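Local coordinates for protein cellulase CEL9M (Clostridium cellulolyticum, PDB 1IA6) that probably cleaves internal beta-1,4-glucosidic linkages in cellulose and related beta-glucans as a zinc- and calcium-containing family 9 glycoside hydrolase, at residues T163-Y166 and L167-N171; Y176-K179 and C180-A184; K185-Y188 and A189-K192; T224-S227 and T228-T231. All coordinates share one frame; numbering follows the deposited sequence.

In the fold
All four contacts are local, each between neighbouring residues along the chain, and they follow in series without nesting or crossing. Contact 1 lies near the C-terminal end of helix 152-169. After a short connection the chain enters helix 174-193, whose first half holds contact 2 and whose second half holds contact 3; contacts 1 and 2 touch where the two helices pack, with Y166 against A177 and Y169 against Y176. Contact 4 is the turn joining helix 210-224 to helix 228-236, and Y229 brings it against K185 and Y188 of contact 3. Together they involve four successive helices, 152-169, 174-193, 210-224 and 228-236, of this largely helical family 9 module.

Contact 1: T163-Y166 and L167-N171; sequences TLMY and LNYKN
Y166 and K170 meet twice, through the backbone and through the ends of their side chains. K170 N donates to Y166 O at 3.0 Å. Further back, two regular helical bonds satisfy their partners: L167 N reaches T163 O (3.0 Å) and N168 N reaches L164 O (2.8 Å). Y169 N is held less well, because its bond to M165 O, though short at 2.7 Å, is bent to 128° at the hydrogen and weak, as is its longer bond to Y166 O. K170 folds about its CG-CD bond (chi3 -64°), which carries NZ to 3.3 Å from Y166 OH, again a weak bond. Two polar side chains spend their bonds outside this pairing: N168 ND2 donates to G75 O of helix 64-80, and T163 OG1 pairs with S159 O one turn back. On another side of the helix M165 and Y169 run alongside each other, the CE methyl lying over one face of the ring, 4.2 Å from its centroid, while SD stands oblique to it. This Met-aromatic pair, four residues apart, belongs to the last turns of helix 152-169, a helix of the family 9 alpha-barrel.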
ATOM      1  N   THR A 163     -12.212  -1.905  -8.215  1.00  6.69           N
ATOM      2  CA  THR A 163     -12.402  -1.462  -9.594  1.00  7.23           C
ATOM      3  C   THR A 163     -11.134  -1.761 -10.385  1.00  8.78           C
ATOM      4  O   THR A 163     -11.191  -2.188 -11.537  1.00  8.59           O
ATOM      5  CB  THR A 163     -12.686   0.045  -9.668  1.00  6.74           C
ATOM      6  OG1 THR A 163     -13.881   0.335  -8.936  1.00  7.77           O
ATOM      7  CG2 THR A 163     -12.871   0.489 -11.127  1.00  7.77           C
ATOM      8  N   LEU A 164      -9.982  -1.535  -9.765  1.00  7.44           N
ATOM      9  CA  LEU A 164      -8.723  -1.815 -10.444  1.00  8.12           C
ATOM     10  C   LEU A 164      -8.603  -3.311 -10.707  1.00  8.98           C
ATOM     11  O   LEU A 164      -8.051  -3.723 -11.726  1.00  8.17           O
ATOM     12  CB  LEU A 164      -7.543  -1.299  -9.616  1.00  7.31           C
ATOM     13  CG  LEU A 164      -7.281   0.189  -9.867  1.00  7.77           C
ATOM     14  CD1 LEU A 164      -6.472   0.809  -8.729  1.00 10.13           C
ATOM     15  CD2 LEU A 164      -6.564   0.335 -11.198  1.00  9.07           C
ATOM     16  N   MET A 165      -9.133  -4.133  -9.804  1.00  8.24           N
ATOM     17  CA  MET A 165      -9.072  -5.574 -10.018  1.00  9.38           C
ATOM     18  C   MET A 165      -9.945  -5.919 -11.229  1.00  9.87           C
ATOM     19  O   MET A 165      -9.577  -6.761 -12.050  1.00  9.66           O
ATOM     20  CB  MET A 165      -9.553  -6.343  -8.782  1.00  9.65           C
ATOM     21  CG  MET A 165      -9.316  -7.846  -8.888  1.00 10.57           C
ATOM     22  SD  MET A 165      -7.567  -8.226  -9.188  1.00 11.77           S
ATOM     23  CE  MET A 165      -7.483  -9.939  -8.683  1.00 12.05           C
ATOM     24  N   TYR A 166     -11.100  -5.268 -11.343  1.00  9.66           N
ATOM     25  CA  TYR A 166     -11.973  -5.511 -12.488  1.00  9.61           C
ATOM     26  C   TYR A 166     -11.179  -5.206 -13.759  1.00 10.62           C
ATOM     27  O   TYR A 166     -11.166  -5.996 -14.701  1.00 10.98           O
ATOM     28  CB  TYR A 166     -13.209  -4.607 -12.432  1.00 11.49           C
ATOM     29  CG  TYR A 166     -13.911  -4.443 -13.766  1.00 12.82           C
ATOM     30  CD1 TYR A 166     -14.675  -5.478 -14.310  1.00 13.84           C
ATOM     31  CD2 TYR A 166     -13.779  -3.263 -14.504  1.00 14.13           C
ATOM     32  CE1 TYR A 166     -15.290  -5.342 -15.562  1.00 15.03           C
ATOM     33  CE2 TYR A 166     -14.389  -3.116 -15.757  1.00 14.40           C
ATOM     34  CZ  TYR A 166     -15.141  -4.163 -16.277  1.00 17.40           C
ATOM     35  OH  TYR A 166     -15.730  -4.041 -17.517  1.00 18.29           O
ATOM     36  N   LEU A 167     -10.504  -4.061 -13.767  1.00  9.70           N
ATOM     37  CA  LEU A 167      -9.717  -3.643 -14.926  1.00  9.50           C
ATOM     38  C   LEU A 167      -8.539  -4.569 -15.215  1.00 11.50           C
ATOM     39  O   LEU A 167      -8.224  -4.829 -16.374  1.00 11.61           O
ATOM     40  CB  LEU A 167      -9.209  -2.214 -14.725  1.00  9.27           C
ATOM     41  CG  LEU A 167     -10.294  -1.132 -14.668  1.00 11.48           C
ATOM     42  CD1 LEU A 167      -9.701   0.186 -14.180  1.00 11.75           C
ATOM     43  CD2 LEU A 167     -10.924  -0.976 -16.047  1.00 11.15           C
ATOM     44  N   ASN A 168      -7.896  -5.070 -14.164  1.00  9.21           N
ATOM     45  CA  ASN A 168      -6.740  -5.948 -14.326  1.00  9.39           C
ATOM     46  C   ASN A 168      -7.066  -7.435 -14.479  1.00 10.22           C
ATOM     47  O   ASN A 168      -6.218  -8.209 -14.915  1.00 10.39           O
ATOM     48  CB  ASN A 168      -5.779  -5.808 -13.130  1.00 11.11           C
ATOM     49  CG  ASN A 168      -5.135  -4.436 -13.036  1.00 11.87           C
ATOM     50  OD1 ASN A 168      -4.755  -3.849 -14.044  1.00 14.32           O
ATOM     51  ND2 ASN A 168      -4.988  -3.929 -11.811  1.00 10.53           N
ATOM     52  N   TYR A 169      -8.288  -7.832 -14.138  1.00 10.59           N
ATOM     53  CA  TYR A 169      -8.660  -9.247 -14.178  1.00 11.90           C
ATOM     54  C   TYR A 169      -9.750  -9.646 -15.177  1.00 13.49           C
ATOM     55  O   TYR A 169     -10.004 -10.838 -15.372  1.00 12.62           O
ATOM     56  CB  TYR A 169      -9.102  -9.664 -12.770  1.00 11.99           C
ATOM     57  CG  TYR A 169      -8.745 -11.078 -12.369  1.00 13.86           C
ATOM     58  CD1 TYR A 169      -7.414 -11.481 -12.270  1.00 14.82           C
ATOM     59  CD2 TYR A 169      -9.738 -11.995 -12.030  1.00 14.30           C
ATOM     60  CE1 TYR A 169      -7.081 -12.762 -11.835  1.00 17.22           C
ATOM     61  CE2 TYR A 169      -9.415 -13.278 -11.594  1.00 16.99           C
ATOM     62  CZ  TYR A 169      -8.085 -13.652 -11.498  1.00 17.92           C
ATOM     63  OH  TYR A 169      -7.762 -14.910 -11.045  1.00 22.23           O
ATOM     64  N   LYS A 170     -10.385  -8.665 -15.809  1.00 13.53           N
ATOM     65  CA  LYS A 170     -11.471  -8.943 -16.753  1.00 15.40           C
ATOM     66  C   LYS A 170     -11.119  -9.896 -17.893  1.00 16.14           C
ATOM     67  O   LYS A 170     -11.987 -10.614 -18.387  1.00 15.48           O
ATOM     68  CB  LYS A 170     -12.015  -7.631 -17.332  1.00 17.36           C
ATOM     69  CG  LYS A 170     -10.997  -6.816 -18.113  1.00 20.61           C
ATOM     70  CD  LYS A 170     -11.508  -5.405 -18.401  1.00 25.74           C
ATOM     71  CE  LYS A 170     -12.737  -5.420 -19.295  1.00 29.47           C
ATOM     72  NZ  LYS A 170     -13.199  -4.042 -19.630  1.00 31.76           N
ATOM     73  N   ASN A 171      -9.858  -9.903 -18.308  1.00 15.11           N
ATOM     74  CA  ASN A 171      -9.417 -10.777 -19.394  1.00 18.95           C
ATOM     75  C   ASN A 171      -9.099 -12.195 -18.922  1.00 17.97           C
ATOM     76  O   ASN A 171      -8.924 -13.100 -19.739  1.00 18.85           O
ATOM     77  CB  ASN A 171      -8.182 -10.183 -20.073  1.00 22.38           C
ATOM     78  CG  ASN A 171      -8.478  -8.875 -20.780  1.00 26.43           C
ATOM     79  OD1 ASN A 171      -7.568  -8.105 -21.090  1.00 31.24           O
ATOM     80  ND2 ASN A 171      -9.755  -8.622 -21.049  1.00 28.23           N
TER

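Contact 2: Y176-K179 and C180-A184; sequences YATK and CLNAA
A sulfur-aromatic contact in the first turns of helix 174-193 joins Y176 to C180, four residues on. C180 SG sits 4.2 Å from the centroid of the Y176 ring and 36° off its normal, an oblique approach in which CE2 is the nearest ring atom at 3.5 Å. The torsions bring the two together: the Y176 ring is swung opposite its own backbone nitrogen (chi1 -177°), whereas SG of C180 lies beside its backbone nitrogen. The ring is fixed from outside as well, since Y176 OH hydrogen-bonds T102 OG1 and the ring makes a cation-pi contact with K99, both on helix 91-107. The backbone is held by successive i to i+4 alpha-helical bonds of 2.9 to 3.1 Å, from C180 N to Y176 O, L181 N to A177 O, N182 N to T178 O and A183 N to K179 O, in an element of the family 9 alpha-barrel flanked by helices 91-107, 152-169 and 210-224. A177 and L181 both lean on Y166 of helix 152-169, and L181 also touches L220 and A223. Around the helix from them, T178 and N182 point the same way and lie side by side, the CG2 methyl of T178 3.7 Å from ND2 of N182. The T178 hydroxyl is occupied otherwise: OG1 bonds to S174 O in the preceding turn.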
ATOM      1  N   TYR A 176     -15.559 -13.059 -12.148  1.00  9.71           N
ATOM      2  CA  TYR A 176     -14.990 -12.590 -10.891  1.00  9.43           C
ATOM      3  C   TYR A 176     -14.752 -11.088 -10.976  1.00  8.71           C
ATOM      4  O   TYR A 176     -15.020 -10.351 -10.025  1.00  8.45           O
ATOM      5  CB  TYR A 176     -13.662 -13.291 -10.592  1.00  8.58           C
ATOM      6  CG  TYR A 176     -13.065 -12.888  -9.255  1.00  9.16           C
ATOM      7  CD1 TYR A 176     -13.532 -13.441  -8.061  1.00  9.20           C
ATOM      8  CD2 TYR A 176     -12.059 -11.925  -9.184  1.00 11.12           C
ATOM      9  CE1 TYR A 176     -13.009 -13.042  -6.824  1.00 10.76           C
ATOM     10  CE2 TYR A 176     -11.531 -11.520  -7.956  1.00  9.22           C
ATOM     11  CZ  TYR A 176     -12.008 -12.079  -6.784  1.00  9.59           C
ATOM     12  OH  TYR A 176     -11.478 -11.684  -5.573  1.00 11.41           O
ATOM     13  N   ALA A 177     -14.249 -10.635 -12.119  1.00  8.98           N
ATOM     14  CA  ALA A 177     -13.976  -9.216 -12.316  1.00  8.58           C
ATOM     15  C   ALA A 177     -15.239  -8.382 -12.134  1.00  9.63           C
ATOM     16  O   ALA A 177     -15.217  -7.343 -11.480  1.00  8.94           O
ATOM     17  CB  ALA A 177     -13.383  -8.984 -13.701  1.00  8.32           C
ATOM     18  N   THR A 178     -16.347  -8.846 -12.703  1.00  9.74           N
ATOM     19  CA  THR A 178     -17.606  -8.125 -12.593  1.00 10.74           C
ATOM     20  C   THR A 178     -18.110  -8.134 -11.156  1.00 10.82           C
ATOM     21  O   THR A 178     -18.725  -7.172 -10.705  1.00 11.24           O
ATOM     22  CB  THR A 178     -18.663  -8.723 -13.541  1.00 12.29           C
ATOM     23  OG1 THR A 178     -18.241  -8.515 -14.895  1.00 15.74           O
ATOM     24  CG2 THR A 178     -20.020  -8.062 -13.328  1.00 12.35           C
ATOM     25  N   LYS A 179     -17.848  -9.220 -10.437  1.00 10.01           N
ATOM     26  CA  LYS A 179     -18.249  -9.305  -9.038  1.00 11.19           C
ATOM     27  C   LYS A 179     -17.514  -8.198  -8.282  1.00  9.62           C
ATOM     28  O   LYS A 179     -18.075  -7.552  -7.399  1.00  8.28           O
ATOM     29  CB  LYS A 179     -17.883 -10.676  -8.462  1.00 14.48           C
ATOM     30  CG  LYS A 179     -18.252 -10.843  -7.001  1.00 21.58           C
ATOM     31  CD  LYS A 179     -18.003 -12.266  -6.508  1.00 26.22           C
ATOM     32  CE  LYS A 179     -19.077 -13.234  -6.986  1.00 27.98           C
ATOM     33  NZ  LYS A 179     -19.107 -13.381  -8.462  1.00 31.15           N
ATOM     34  N   CYS A 180     -16.254  -7.975  -8.645  1.00  9.17           N
ATOM     35  CA  CYS A 180     -15.460  -6.927  -8.010  1.00  9.34           C
ATOM     36  C   CYS A 180     -16.018  -5.543  -8.321  1.00  9.17           C
ATOM     37  O   CYS A 180     -16.124  -4.703  -7.429  1.00  7.73           O
ATOM     38  CB  CYS A 180     -14.004  -7.002  -8.470  1.00  9.00           C
ATOM     39  SG  CYS A 180     -13.086  -8.374  -7.735  1.00 11.20           S
ATOM     40  N   LEU A 181     -16.374  -5.304  -9.582  1.00  8.28           N
ATOM     41  CA  LEU A 181     -16.919  -4.006  -9.976  1.00  9.54           C
ATOM     42  C   LEU A 181     -18.260  -3.733  -9.290  1.00  9.13           C
ATOM     43  O   LEU A 181     -18.515  -2.614  -8.843  1.00  9.23           O
ATOM     44  CB  LEU A 181     -17.096  -3.928 -11.499  1.00  7.76           C
ATOM     45  CG  LEU A 181     -17.569  -2.575 -12.049  1.00  9.23           C
ATOM     46  CD1 LEU A 181     -16.536  -1.498 -11.731  1.00 11.15           C
ATOM     47  CD2 LEU A 181     -17.778  -2.672 -13.558  1.00 11.63           C
ATOM     48  N   ASN A 182     -19.125  -4.743  -9.212  1.00  9.34           N
ATOM     49  CA  ASN A 182     -20.415  -4.542  -8.558  1.00 10.03           C
ATOM     50  C   ASN A 182     -20.208  -4.174  -7.090  1.00  9.86           C
ATOM     51  O   ASN A 182     -20.893  -3.297  -6.564  1.00 10.14           O
ATOM     52  CB  ASN A 182     -21.292  -5.793  -8.666  1.00 11.26           C
ATOM     53  CG  ASN A 182     -21.826  -6.008 -10.072  1.00 15.01           C
ATOM     54  OD1 ASN A 182     -21.978  -5.056 -10.836  1.00 16.01           O
ATOM     55  ND2 ASN A 182     -22.135  -7.257 -10.410  1.00 16.92           N
ATOM     56  N   ALA A 183     -19.264  -4.837  -6.429  1.00  8.33           N
ATOM     57  CA  ALA A 183     -18.985  -4.532  -5.026  1.00  9.68           C
ATOM     58  C   ALA A 183     -18.401  -3.128  -4.923  1.00  8.10           C
ATOM     59  O   ALA A 183     -18.739  -2.372  -4.015  1.00  8.98           O
ATOM     60  CB  ALA A 183     -18.006  -5.549  -4.442  1.00  8.54           C
ATOM     61  N   ALA A 184     -17.528  -2.781  -5.866  1.00  8.55           N
ATOM     62  CA  ALA A 184     -16.899  -1.464  -5.876  1.00  9.11           C
ATOM     63  C   ALA A 184     -17.943  -0.354  -5.977  1.00  9.63           C
ATOM     64  O   ALA A 184     -17.817   0.688  -5.336  1.00  8.29           O
ATOM     65  CB  ALA A 184     -15.918  -1.363  -7.038  1.00  8.06           C
TER

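Contact 3: K185-Y188 and A189-K192; sequences KELY and AMGK
Y188 and K192, one turn apart on helix 174-193 of the alpha-barrel, meet through both backbone and side chains. The backbone supplies four alpha-helical hydrogen bonds, each close to 3.0 Å: A189 N to K185 O, M190 N to E186 O, G191 N to L187 O and K192 N to Y188 O. The last of these is met almost head-on by its donor, with a C=O...N angle of 162°.

Among polar side chains the partners lie beyond these turns. Y188 OH hydrogen-bonds D232 OD2 and K192 NZ makes a salt bridge to the same oxygen, so one carboxylate of helix 228-236 gathers both side-chain ends. E186 OE1 bonds to H109 NE2.

The remaining contacts are apolar. L187 and M190 lie alongside each other, L187 CD2 4.1 Å from M190 SD, and both also touch H109; L187 reaches over to L155, T158 and L162 of helix 152-169. K192 sets its CG between its own nitrogen and carbonyl carbon (chi1 72°) and then runs fully extended, slanting past the tyrosine ring on the way to D232. Along that path K192 CD comes 4.0 Å from Y188 CE2.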
ATOM      1  N   LYS A 185     -18.972  -0.580  -6.788  1.00  8.81           N
ATOM      2  CA  LYS A 185     -20.027   0.410  -6.960  1.00 10.54           C
ATOM      3  C   LYS A 185     -20.800   0.601  -5.668  1.00 10.11           C
ATOM      4  O   LYS A 185     -21.156   1.723  -5.307  1.00 10.18           O
ATOM      5  CB  LYS A 185     -20.998  -0.017  -8.063  1.00 11.62           C
ATOM      6  CG  LYS A 185     -20.443   0.086  -9.469  1.00 13.83           C
ATOM      7  CD  LYS A 185     -21.459  -0.430 -10.477  1.00 16.66           C
ATOM      8  CE  LYS A 185     -20.945  -0.321 -11.900  1.00 19.30           C
ATOM      9  NZ  LYS A 185     -21.934  -0.874 -12.875  1.00 21.77           N
ATOM     10  N   GLU A 186     -21.057  -0.502  -4.973  1.00 11.06           N
ATOM     11  CA  GLU A 186     -21.807  -0.449  -3.723  1.00 10.38           C
ATOM     12  C   GLU A 186     -21.032   0.206  -2.586  1.00 10.14           C
ATOM     13  O   GLU A 186     -21.598   0.970  -1.808  1.00  9.96           O
ATOM     14  CB  GLU A 186     -22.239  -1.855  -3.307  1.00 12.17           C
ATOM     15  CG  GLU A 186     -23.051  -2.580  -4.367  1.00 15.08           C
ATOM     16  CD  GLU A 186     -23.556  -3.927  -3.890  1.00 18.56           C
ATOM     17  OE1 GLU A 186     -22.825  -4.605  -3.137  1.00 17.73           O
ATOM     18  OE2 GLU A 186     -24.678  -4.313  -4.279  1.00 17.98           O
ATOM     19  N   LEU A 187     -19.741  -0.091  -2.484  1.00  7.54           N
ATOM     20  CA  LEU A 187     -18.926   0.492  -1.422  1.00  8.42           C
ATOM     21  C   LEU A 187     -18.789   1.999  -1.632  1.00  9.01           C
ATOM     22  O   LEU A 187     -18.790   2.775  -0.675  1.00  8.30           O
ATOM     23  CB  LEU A 187     -17.544  -0.168  -1.386  1.00 10.34           C
ATOM     24  CG  LEU A 187     -17.513  -1.660  -1.036  1.00 10.95           C
ATOM     25  CD1 LEU A 187     -16.071  -2.149  -1.046  1.00 13.66           C
ATOM     26  CD2 LEU A 187     -18.138  -1.899   0.330  1.00 12.26           C
ATOM     27  N   TYR A 188     -18.678   2.407  -2.891  1.00  8.72           N
ATOM     28  CA  TYR A 188     -18.567   3.824  -3.224  1.00  9.28           C
ATOM     29  C   TYR A 188     -19.871   4.511  -2.825  1.00 10.40           C
ATOM     30  O   TYR A 188     -19.859   5.587  -2.229  1.00  9.81           O
ATOM     31  CB  TYR A 188     -18.330   4.002  -4.724  1.00  9.79           C
ATOM     32  CG  TYR A 188     -18.389   5.441  -5.187  1.00  9.42           C
ATOM     33  CD1 TYR A 188     -17.326   6.316  -4.955  1.00 11.09           C
ATOM     34  CD2 TYR A 188     -19.509   5.926  -5.857  1.00 10.60           C
ATOM     35  CE1 TYR A 188     -17.379   7.644  -5.387  1.00 11.47           C
ATOM     36  CE2 TYR A 188     -19.575   7.247  -6.291  1.00 12.33           C
ATOM     37  CZ  TYR A 188     -18.509   8.099  -6.054  1.00 12.09           C
ATOM     38  OH  TYR A 188     -18.576   9.401  -6.485  1.00 12.05           O
ATOM     39  N   ALA A 189     -20.993   3.872  -3.151  1.00 11.16           N
ATOM     40  CA  ALA A 189     -22.309   4.408  -2.823  1.00 12.08           C
ATOM     41  C   ALA A 189     -22.429   4.623  -1.318  1.00 11.39           C
ATOM     42  O   ALA A 189     -22.916   5.663  -0.868  1.00 14.37           O
ATOM     43  CB  ALA A 189     -23.398   3.455  -3.309  1.00 10.65           C
ATOM     44  N   MET A 190     -21.993   3.634  -0.543  1.00 10.37           N
ATOM     45  CA  MET A 190     -22.032   3.732   0.915  1.00 11.12           C
ATOM     46  C   MET A 190     -21.186   4.912   1.378  1.00 10.49           C
ATOM     47  O   MET A 190     -21.589   5.677   2.258  1.00 10.79           O
ATOM     48  CB  MET A 190     -21.472   2.461   1.559  1.00 10.10           C
ATOM     49  CG  MET A 190     -22.342   1.225   1.426  1.00 13.67           C
ATOM     50  SD  MET A 190     -21.479  -0.234   2.079  1.00 15.03           S
ATOM     51  CE  MET A 190     -21.282   0.225   3.794  1.00 13.88           C
ATOM     52  N   GLY A 191     -20.006   5.041   0.781  1.00  9.38           N
ATOM     53  CA  GLY A 191     -19.095   6.108   1.148  1.00 10.38           C
ATOM     54  C   GLY A 191     -19.610   7.514   0.921  1.00 11.25           C
ATOM     55  O   GLY A 191     -19.317   8.414   1.709  1.00 12.09           O
ATOM     56  N   LYS A 192     -20.363   7.734  -0.152  1.00 11.12           N
ATOM     57  CA  LYS A 192     -20.861   9.079  -0.390  1.00 13.62           C
ATOM     58  C   LYS A 192     -22.211   9.331   0.274  1.00 12.92           C
ATOM     59  O   LYS A 192     -22.594  10.481   0.490  1.00 13.63           O
ATOM     60  CB  LYS A 192     -20.926   9.389  -1.889  1.00 15.51           C
ATOM     61  CG  LYS A 192     -22.013   8.703  -2.683  1.00 18.62           C
ATOM     62  CD  LYS A 192     -22.086   9.344  -4.067  1.00 20.74           C
ATOM     63  CE  LYS A 192     -23.150   8.714  -4.946  1.00 23.68           C
ATOM     64  NZ  LYS A 192     -23.270   9.458  -6.242  1.00 26.24           N
TER

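Contact 4: T224-S227 and T228-T231; sequences TNDS and TYIT
Between T224 and Y229 the backbone leaves helix 210-224 at N225, whose phi is positive (64°), and turns into helix 228-236, with Y229 N bonded to D226 O at 3.2 Å. It is a helix-to-helix turn with an ST turn at its start and a capping bond at its end. In the ST turn T224 OG1 accepts from D226 N at 3.2 Å, and it also hydrogen-bonds L220 O, one turn back in helix 210-224.

D226 supplies the cap. Its OD1 takes both T228 N, at 3.0 Å, and T228 OG1, at 2.6 Å. The two donors come from the same face of the carboxylate, the amide on the anti side but tilted out of the plane, the hydroxyl from well above it (61°). S227 O likewise serves two donors: T231 N in its carbonyl plane and I230 N, 2.9 Å away, from above.

The Y229 ring packs against this turn and also touches L220 and K185. D226 CB is 3.9 Å from CD2 of that ring, T228 OG1 stands over one face near the rim, and T224 OG1 meets the edge, 3.5 Å from Y229 CE2.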
ATOM      1  N   THR A 224     -16.532   2.369 -16.232  1.00 13.24           N
ATOM      2  CA  THR A 224     -17.902   2.445 -16.745  1.00 15.45           C
ATOM      3  C   THR A 224     -18.188   3.490 -17.824  1.00 16.87           C
ATOM      4  O   THR A 224     -19.215   3.414 -18.499  1.00 18.18           O
ATOM      5  CB  THR A 224     -18.890   2.709 -15.594  1.00 15.04           C
ATOM      6  OG1 THR A 224     -18.688   4.038 -15.093  1.00 13.69           O
ATOM      7  CG2 THR A 224     -18.665   1.717 -14.457  1.00 16.55           C
ATOM      8  N   ASN A 225     -17.293   4.458 -17.984  1.00 18.06           N
ATOM      9  CA  ASN A 225     -17.485   5.533 -18.954  1.00 20.19           C
ATOM     10  C   ASN A 225     -18.712   6.371 -18.593  1.00 19.83           C
ATOM     11  O   ASN A 225     -19.278   7.058 -19.442  1.00 21.18           O
ATOM     12  CB  ASN A 225     -17.638   4.973 -20.374  1.00 24.05           C
ATOM     13  CG  ASN A 225     -16.343   4.388 -20.911  1.00 28.53           C
ATOM     14  OD1 ASN A 225     -15.321   5.074 -20.982  1.00 31.77           O
ATOM     15  ND2 ASN A 225     -16.380   3.117 -21.299  1.00 30.99           N
ATOM     16  N   ASP A 226     -19.118   6.310 -17.328  1.00 18.22           N
ATOM     17  CA  ASP A 226     -20.266   7.073 -16.843  1.00 17.95           C
ATOM     18  C   ASP A 226     -19.771   8.394 -16.249  1.00 17.94           C
ATOM     19  O   ASP A 226     -19.199   8.414 -15.161  1.00 16.62           O
ATOM     20  CB  ASP A 226     -21.013   6.280 -15.768  1.00 18.35           C
ATOM     21  CG  ASP A 226     -22.286   6.967 -15.314  1.00 21.46           C
ATOM     22  OD1 ASP A 226     -22.391   8.202 -15.465  1.00 20.14           O
ATOM     23  OD2 ASP A 226     -23.180   6.270 -14.793  1.00 24.76           O
ATOM     24  N   SER A 227     -20.011   9.488 -16.968  1.00 17.46           N
ATOM     25  CA  SER A 227     -19.588  10.831 -16.567  1.00 17.77           C
ATOM     26  C   SER A 227     -20.011  11.300 -15.182  1.00 16.15           C
ATOM     27  O   SER A 227     -19.345  12.147 -14.587  1.00 16.07           O
ATOM     28  CB  SER A 227     -20.082  11.862 -17.591  1.00 17.42           C
ATOM     29  OG  SER A 227     -19.465  11.669 -18.844  1.00 25.80           O
ATOM     30  N   THR A 228     -21.120  10.775 -14.674  1.00 14.86           N
ATOM     31  CA  THR A 228     -21.609  11.177 -13.362  1.00 15.08           C
ATOM     32  C   THR A 228     -20.549  11.013 -12.283  1.00 13.57           C
ATOM     33  O   THR A 228     -20.511  11.780 -11.324  1.00 13.33           O
ATOM     34  CB  THR A 228     -22.854  10.367 -12.953  1.00 17.44           C
ATOM     35  OG1 THR A 228     -22.555   8.969 -13.015  1.00 21.96           O
ATOM     36  CG2 THR A 228     -24.014  10.676 -13.886  1.00 21.01           C
ATOM     37  N   TYR A 229     -19.688  10.012 -12.437  1.00 12.33           N
ATOM     38  CA  TYR A 229     -18.640   9.782 -11.451  1.00 11.86           C
ATOM     39  C   TYR A 229     -17.636  10.928 -11.423  1.00 11.67           C
ATOM     40  O   TYR A 229     -17.089  11.255 -10.369  1.00 11.36           O
ATOM     41  CB  TYR A 229     -17.919   8.464 -11.737  1.00 12.01           C
ATOM     42  CG  TYR A 229     -18.746   7.247 -11.390  1.00 13.33           C
ATOM     43  CD1 TYR A 229     -19.100   6.978 -10.067  1.00 12.88           C
ATOM     44  CD2 TYR A 229     -19.181   6.369 -12.381  1.00 13.54           C
ATOM     45  CE1 TYR A 229     -19.866   5.868  -9.738  1.00 14.14           C
ATOM     46  CE2 TYR A 229     -19.949   5.251 -12.065  1.00 14.24           C
ATOM     47  CZ  TYR A 229     -20.286   5.007 -10.740  1.00 15.59           C
ATOM     48  OH  TYR A 229     -21.035   3.903 -10.414  1.00 15.89           O
ATOM     49  N   ILE A 230     -17.385  11.540 -12.577  1.00 10.90           N
ATOM     50  CA  ILE A 230     -16.438  12.650 -12.624  1.00 12.24           C
ATOM     51  C   ILE A 230     -17.098  13.891 -12.031  1.00 12.77           C
ATOM     52  O   ILE A 230     -16.435  14.723 -11.418  1.00 13.25           O
ATOM     53  CB  ILE A 230     -15.955  12.926 -14.069  1.00 11.98           C
ATOM     54  CG1 ILE A 230     -15.228  11.689 -14.613  1.00 12.61           C
ATOM     55  CG2 ILE A 230     -15.023  14.135 -14.098  1.00 12.42           C
ATOM     56  CD1 ILE A 230     -14.054  11.204 -13.755  1.00 13.26           C
ATOM     57  N   THR A 231     -18.410  14.010 -12.207  1.00 12.94           N
ATOM     58  CA  THR A 231     -19.129  15.139 -11.641  1.00 14.00           C
ATOM     59  C   THR A 231     -18.966  15.042 -10.120  1.00 13.13           C
ATOM     60  O   THR A 231     -18.723  16.047  -9.454  1.00 14.63           O
ATOM     61  CB  THR A 231     -20.629  15.099 -12.025  1.00 15.32           C
ATOM     62  OG1 THR A 231     -20.758  15.191 -13.451  1.00 15.78           O
ATOM     63  CG2 THR A 231     -21.379  16.255 -11.386  1.00 16.85           C
TER